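Local coordinates for NAD(P)-dependent oxidoreductase (Pseudomonas putida, PDB 7A3W), which reduces imines with NADPH, serving as a multifunctional biocatalyst for conjugate reduction and reductive amination, at the interface of chains A and B. Residues are numbered along the deposited sequence; one frame, centred on the assembly and turned at random. Chains: chain A/B, NAD(P)-dependent oxidoreductase.

Contact 1: the interface of chains A and B. Residues chain A 290, 294; chain B 195-196, 199-200.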
# COMPACT_ATOMS: atom_id res chain seq x y z
N PHE A 290 -10.52 -6.16 -10.73
CA PHE A 290 -11.76 -5.77 -10.00
C PHE A 290 -12.94 -6.54 -10.57
O PHE A 290 -13.74 -7.06 -9.79
CB PHE A 290 -12.01 -4.27 -10.12
CG PHE A 290 -13.22 -3.81 -9.36
CD1 PHE A 290 -14.46 -3.80 -9.96
CD2 PHE A 290 -13.11 -3.34 -8.06
CE1 PHE A 290 -15.58 -3.34 -9.27
CE2 PHE A 290 -14.23 -2.89 -7.37
CZ PHE A 290 -15.46 -2.88 -7.98
N HIS A 294 -15.02 -9.23 -8.48
CA HIS A 294 -16.35 -8.86 -7.95
C HIS A 294 -17.42 -9.74 -8.62
O HIS A 294 -17.49 -10.07 -9.82
CB HIS A 294 -16.54 -7.34 -7.99
CG HIS A 294 -17.80 -6.92 -7.32
ND1 HIS A 294 -18.28 -5.63 -7.39
CD2 HIS A 294 -18.66 -7.63 -6.56
CE1 HIS A 294 -19.42 -5.56 -6.73
NE2 HIS A 294 -19.68 -6.78 -6.21
N ALA B 195 -11.90 -2.27 -2.18
CA ALA B 195 -12.80 -1.59 -3.13
C ALA B 195 -13.98 -2.52 -3.42
O ALA B 195 -15.12 -2.03 -3.48
CB ALA B 195 -12.06 -1.21 -4.39
N VAL B 196 -13.72 -3.82 -3.51
CA VAL B 196 -14.80 -4.81 -3.77
C VAL B 196 -15.72 -4.87 -2.55
O VAL B 196 -16.95 -4.78 -2.74
CB VAL B 196 -14.23 -6.18 -4.18
CG1 VAL B 196 -15.30 -7.25 -4.12
CG2 VAL B 196 -13.60 -6.12 -5.56
N SER B 199 -17.87 -1.71 -2.51
CA SER B 199 -18.84 -1.82 -3.62
C SER B 199 -20.01 -2.72 -3.19
O SER B 199 -21.16 -2.34 -3.48
CB SER B 199 -18.17 -2.32 -4.87
OG SER B 199 -19.14 -2.60 -5.87
N CYS B 200 -19.73 -3.85 -2.52
CA CYS B 200 -20.77 -4.80 -2.03
C CYS B 200 -21.69 -4.10 -1.01
O CYS B 200 -22.85 -4.54 -0.87
CB CYS B 200 -20.18 -6.06 -1.42
SG CYS B 200 -19.34 -7.15 -2.60
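The thiol of B:Cys200 touches across the dimer and within its own helix at once: SG of B:Cys200 lies 3.6 Å from NE2 of the A:His294 imidazole. The same SG makes a weak hydrogen bond to the carbonyl O of B:Val196. The imidazole thus lies along the outer side of helix 173-200 of chain B, NE2 towards B:Cys200 and the ND1–CE1 edge towards B:Ser199. There CE1 is modelled unusually close to the B:Ser199 OG, a contact that is doubtful and may mean that the ring is turned over. The methylene CB of A:His294 packs against CG2 of B:Val196 at 4.0 Å. CG of A:His294 stands anti to the backbone N (chi1 -173°), which swings the ring out from the chain's C-terminal tail and over the partner helix. One turn earlier, A:Phe290 brings its CD2–CE2 side to the same methyl, CE2 to CG2 of B:Val196 measuring 3.8 Å, and B:Ala195 CB adds a looser touch. Placing alanine at A:His294 would probably leave the B:Cys200 thiol and the B:Ser199 hydroxyl without the imidazole that faces them. Within chain A, CB of A:His294 sits 4.3 Å above the plane of the A:Phe290 ring, displaced towards its rim.

Contact 2: the interface of chains A and B. Residues chain A 227-228, 230-231; chain B 205-206, 209.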
# COMPACT_ATOMS: atom_id res chain seq x y z
N ALA A 227 -9.31 3.23 -10.19
CA ALA A 227 -10.68 3.63 -9.81
C ALA A 227 -11.36 4.28 -11.02
O ALA A 227 -12.54 3.99 -11.27
CB ALA A 227 -10.67 4.56 -8.62
N ASP A 228 -10.65 5.14 -11.75
CA ASP A 228 -11.22 5.83 -12.94
C ASP A 228 -11.53 4.79 -14.02
O ASP A 228 -12.62 4.88 -14.63
CB ASP A 228 -10.33 6.95 -13.41
CG ASP A 228 -10.25 8.13 -12.46
OD1 ASP A 228 -11.05 8.17 -11.47
OD2 ASP A 228 -9.40 9.01 -12.72
N ILE A 230 -12.18 1.52 -13.54
CA ILE A 230 -13.28 0.65 -13.04
C ILE A 230 -14.61 1.41 -13.20
O ILE A 230 -15.58 0.80 -13.67
CB ILE A 230 -13.00 0.18 -11.60
CG1 ILE A 230 -11.76 -0.73 -11.55
CG2 ILE A 230 -14.23 -0.50 -11.01
CD1 ILE A 230 -11.11 -0.86 -10.19
N ALA A 231 -14.64 2.69 -12.87
CA ALA A 231 -15.83 3.56 -13.02
C ALA A 231 -16.26 3.57 -14.49
O ALA A 231 -17.49 3.55 -14.73
CB ALA A 231 -15.56 4.98 -12.57
N VAL B 205 -16.88 2.88 -6.44
CA VAL B 205 -15.40 2.83 -6.54
C VAL B 205 -14.88 4.27 -6.51
O VAL B 205 -13.84 4.47 -5.91
CB VAL B 205 -14.93 2.05 -7.78
CG1 VAL B 205 -15.11 2.85 -9.07
CG2 VAL B 205 -13.48 1.62 -7.61
N GLN B 206 -15.61 5.24 -7.07
CA GLN B 206 -15.16 6.66 -7.02
C GLN B 206 -15.21 7.14 -5.56
O GLN B 206 -14.29 7.90 -5.16
CB GLN B 206 -15.96 7.59 -7.93
CG GLN B 206 -15.59 7.50 -9.40
CD GLN B 206 -14.15 7.84 -9.72
OE1 GLN B 206 -13.39 7.02 -10.25
NE2 GLN B 206 -13.75 9.07 -9.41
N LYS B 209 -12.26 5.48 -3.82
CA LYS B 209 -11.08 6.27 -4.27
C LYS B 209 -10.94 7.55 -3.42
O LYS B 209 -9.81 7.91 -3.04
CB LYS B 209 -11.20 6.63 -5.75
CG LYS B 209 -10.29 7.75 -6.25
CD LYS B 209 -10.71 8.27 -7.62
CE LYS B 209 -10.07 9.59 -7.97
NZ LYS B 209 -10.72 10.22 -9.14
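A:Ala227, B:Val205 and B:Gln206 each bury nearly 40 Å² here, and the alanine methyls of A:Ala227 and A:Ala231 let the two helices approach closely. The methyl CB of A:Ala227 presses against the aliphatic root of B:Lys209, 3.6 Å from its CB. B:Val205 straddles the next stretch of the facing helix: CG1 lies over the carbonyl O of A:Ala227 at 3.6 Å, while both its methyls meet CG2 of A:Ile230, the nearer at 4.0 Å. B:Gln206 bends at its second torsion (chi2 -60°), which turns the amide towards A:Asp228, the two side chains crossing at about a right angle, and sets CG against the methyl of A:Ala231. As modelled, OE1 of B:Gln206 faces OD1 of A:Asp228 at 2.9 Å, an oxygen-to-oxygen approach that makes the amide orientation doubtful; turned over, NE2 could donate there. The sound polar link comes from B:Lys209, whose extended chain carries NZ to a salt bridge and hydrogen bond with A:Asp228 OD1, 3.1 Å long and on that oxygen's syn side. The lysine charge would be expected to stabilise the carboxylate. In the fold, the first turns of helix 205-232 in chain B run roughly antiparallel to the last turns of its counterpart in chain A.

Contact 3: the interface of chains A and B. Residues chain A 191, 205-206; chain B 227-228, 230-231.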
# COMPACT_ATOMS: atom_id res chain seq x y z
N TRP A 191 4.03 -4.70 2.51
CA TRP A 191 5.26 -3.93 2.83
C TRP A 191 6.24 -4.82 3.62
O TRP A 191 7.45 -4.85 3.29
CB TRP A 191 4.94 -2.66 3.60
CG TRP A 191 6.20 -1.89 3.85
CD1 TRP A 191 6.83 -1.05 2.98
CD2 TRP A 191 7.03 -1.95 5.02
NE1 TRP A 191 7.95 -0.53 3.56
CE2 TRP A 191 8.13 -1.09 4.79
CE3 TRP A 191 6.93 -2.60 6.25
CZ2 TRP A 191 9.13 -0.90 5.73
CZ3 TRP A 191 7.94 -2.43 7.17
CH2 TRP A 191 9.01 -1.56 6.93
N VAL A 205 16.45 -2.21 6.87
CA VAL A 205 15.03 -1.79 6.91
C VAL A 205 14.99 -0.27 6.72
O VAL A 205 14.06 0.18 6.08
CB VAL A 205 14.30 -2.24 8.19
CG1 VAL A 205 14.70 -1.42 9.40
CG2 VAL A 205 12.80 -2.20 8.00
N GLN A 206 15.97 0.47 7.22
CA GLN A 206 16.03 1.95 7.05
C GLN A 206 16.20 2.27 5.55
O GLN A 206 15.61 3.26 5.10
CB GLN A 206 17.14 2.60 7.89
CG GLN A 206 16.82 2.76 9.38
CD GLN A 206 15.57 3.56 9.68
OE1 GLN A 206 14.60 3.06 10.27
NE2 GLN A 206 15.59 4.82 9.28
N ALA B 227 9.40 0.75 10.43
CA ALA B 227 10.83 0.69 10.02
C ALA B 227 11.69 1.16 11.18
O ALA B 227 12.72 0.53 11.43
CB ALA B 227 11.11 1.51 8.80
N ASP B 228 11.31 2.26 11.85
CA ASP B 228 12.10 2.79 13.00
C ASP B 228 12.11 1.77 14.14
O ASP B 228 13.19 1.53 14.74
CB ASP B 228 11.63 4.17 13.41
CG ASP B 228 11.94 5.25 12.40
OD1 ASP B 228 12.64 4.97 11.40
OD2 ASP B 228 11.47 6.37 12.60
N ILE B 230 11.70 -1.60 13.81
CA ILE B 230 12.46 -2.80 13.34
C ILE B 230 13.96 -2.49 13.45
O ILE B 230 14.70 -3.32 13.94
CB ILE B 230 12.03 -3.24 11.93
CG1 ILE B 230 10.57 -3.71 11.89
CG2 ILE B 230 12.96 -4.31 11.37
CD1 ILE B 230 9.91 -3.63 10.52
N ALA B 231 14.37 -1.28 13.06
CA ALA B 231 15.77 -0.82 13.15
C ALA B 231 16.23 -0.91 14.61
O ALA B 231 17.39 -1.30 14.81
CB ALA B 231 15.91 0.59 12.63
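A:Val205 fits into the groove between B:Ala227, B:Ile230 and B:Ala231, with CG1 3.9 Å from CG2 of B:Ile230 and equally near CA of B:Ala231. The valine and isoleucine side chains meet at about a right angle, and CG1 of A:Val205 also lies 3.4 Å from the carbonyl O of B:Ala227. CG1 takes the torsion between backbone N and carbonyl carbon (chi1 75°), an arrangement that points CG2 along the partner helix to CA of B:Ala227. Beside this core, A:Gln206 lays its CG against the methyl of B:Ala231 at 4.0 Å. Its amide crosses the carboxylate of B:Asp228 with the two planes 33° apart; OE1 is drawn facing OD1, so the amide is doubtful as modelled and may be turned over. Substituting alanine for A:Gln206 would probably open a gap beside the B:Ala231 methyl and leave the B:Asp228 carboxylate without its amide neighbour. Further out, A:Trp191 reaches over from helix 173-200: CZ3 of its six-membered ring comes to 4.1 Å from CD1 of B:Ile230, backing the tip of the isoleucine that receives the valine. The patch joins the helical parts of the two subunits, in keeping with the homodimer typical of imine reductases.

Contact 4: the interface of chains A and B. Residues chain A 193, 262-265; chain B 271-272, 293.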
# COMPACT_ATOMS: atom_id res chain seq x y z
N GLU A 193 6.38 -8.09 3.68
CA GLU A 193 6.84 -9.14 2.73
C GLU A 193 8.03 -8.63 1.91
O GLU A 193 9.03 -9.34 1.79
CB GLU A 193 5.65 -9.54 1.87
CG GLU A 193 5.95 -10.73 0.98
CD GLU A 193 4.71 -11.48 0.56
OE1 GLU A 193 3.85 -11.76 1.42
OE2 GLU A 193 4.58 -11.71 -0.63
N PRO A 262 8.57 -15.41 3.29
CA PRO A 262 7.15 -15.63 3.07
C PRO A 262 6.64 -14.84 1.86
O PRO A 262 7.15 -13.75 1.59
CB PRO A 262 6.48 -15.14 4.36
CG PRO A 262 7.60 -14.91 5.33
CD PRO A 262 8.87 -14.70 4.53
N HIS A 263 5.65 -15.40 1.17
CA HIS A 263 5.14 -14.85 -0.12
C HIS A 263 3.62 -14.97 -0.21
O HIS A 263 3.10 -15.01 -1.32
CB HIS A 263 5.88 -15.52 -1.29
CG HIS A 263 5.80 -17.01 -1.24
ND1 HIS A 263 4.70 -17.71 -1.66
CD2 HIS A 263 6.69 -17.94 -0.81
CE1 HIS A 263 4.90 -19.01 -1.52
NE2 HIS A 263 6.13 -19.18 -1.03
N ALA A 264 2.91 -14.95 0.93
CA ALA A 264 1.45 -15.06 0.98
C ALA A 264 0.78 -13.83 0.32
O ALA A 264 -0.27 -13.97 -0.29
CB ALA A 264 1.01 -15.22 2.41
N SER A 265 1.33 -12.64 0.51
CA SER A 265 0.73 -11.43 -0.11
C SER A 265 0.90 -11.46 -1.64
O SER A 265 -0.02 -11.13 -2.36
CB SER A 265 1.32 -10.18 0.46
OG SER A 265 0.55 -9.08 -0.01
N SER B 271 -2.22 -14.51 8.47
CA SER B 271 -1.22 -15.60 8.61
C SER B 271 0.06 -15.03 9.23
O SER B 271 0.67 -15.70 10.06
CB SER B 271 -0.95 -16.31 7.30
OG SER B 271 -0.11 -15.55 6.45
N TYR B 272 0.46 -13.80 8.87
CA TYR B 272 1.68 -13.18 9.41
C TYR B 272 1.43 -12.80 10.88
O TYR B 272 2.33 -13.00 11.73
CB TYR B 272 2.10 -12.00 8.56
CG TYR B 272 2.50 -12.36 7.15
CD1 TYR B 272 2.83 -13.66 6.80
CD2 TYR B 272 2.63 -11.38 6.17
CE1 TYR B 272 3.24 -13.99 5.52
CE2 TYR B 272 3.04 -11.69 4.89
CZ TYR B 272 3.34 -13.01 4.56
OH TYR B 272 3.75 -13.37 3.31
N MET B 293 8.37 -13.12 10.64
CA MET B 293 8.42 -13.48 9.21
C MET B 293 9.85 -13.80 8.76
O MET B 293 10.00 -14.61 7.83
CB MET B 293 7.86 -12.32 8.39
CG MET B 293 6.34 -12.17 8.51
SD MET B 293 5.84 -10.55 7.84
CE MET B 293 6.06 -10.86 6.10
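The ring of B:Tyr272 reaches into chain A between A:Pro262 and A:Ala264, its CE1 3.6 Å from the proline CB and its CZ 3.9 Å from the alanine methyl. One face is covered from its own chain by B:Met293, whose CE stands above the plane towards the rim. The methionine turns at its last torsion (chi3 73°), a bend that also brings CE to 3.9 Å from CA of A:Glu193, while its CB meets the proline CG. The apolar centre is therefore built from both subunits, with the phenol pointing out of it towards polar groups. At that rim the tyrosine hydroxyl OH is doubly engaged: it donates to the carboxylate OE1 of A:Glu193 over a short 2.5 Å and accepts from the backbone N of A:Ala264 at 3.0 Å. The carboxylate is turned steeply against the ring, 70° between planes; OE1 lies at the ring's edge and in its plane, yet the hydroxyl meets OE1 from above the carboxylate plane. A:Ala264 and A:Ser265 open helix 264-278, so the A:Glu193 carboxylate may feel that helix's positive end. The backbone N of A:Ser265 also donates to OE1 of A:Glu193, 2.8 Å away, meeting that oxygen's syn lone pair.

Contacts 2 and 3 are the same helix-end pairing with the chains exchanged, about 32 Å apart between the centres of their C-alpha atoms. Contact 1 lies about 10 Å from contact 2, and contact 4 about 17 Å from contact 3, on the same measure. Helix 173-200 serves contacts 1, 3 and 4, helix 205-232 serves contacts 2 and 3, and the C-terminal helix 289-293 enters contacts 1 and 4. A few long helices thus spread the joint over distant points, as expected of intertwined subunits, and by symmetry contacts 1 and 4 each recur with the chains swapped.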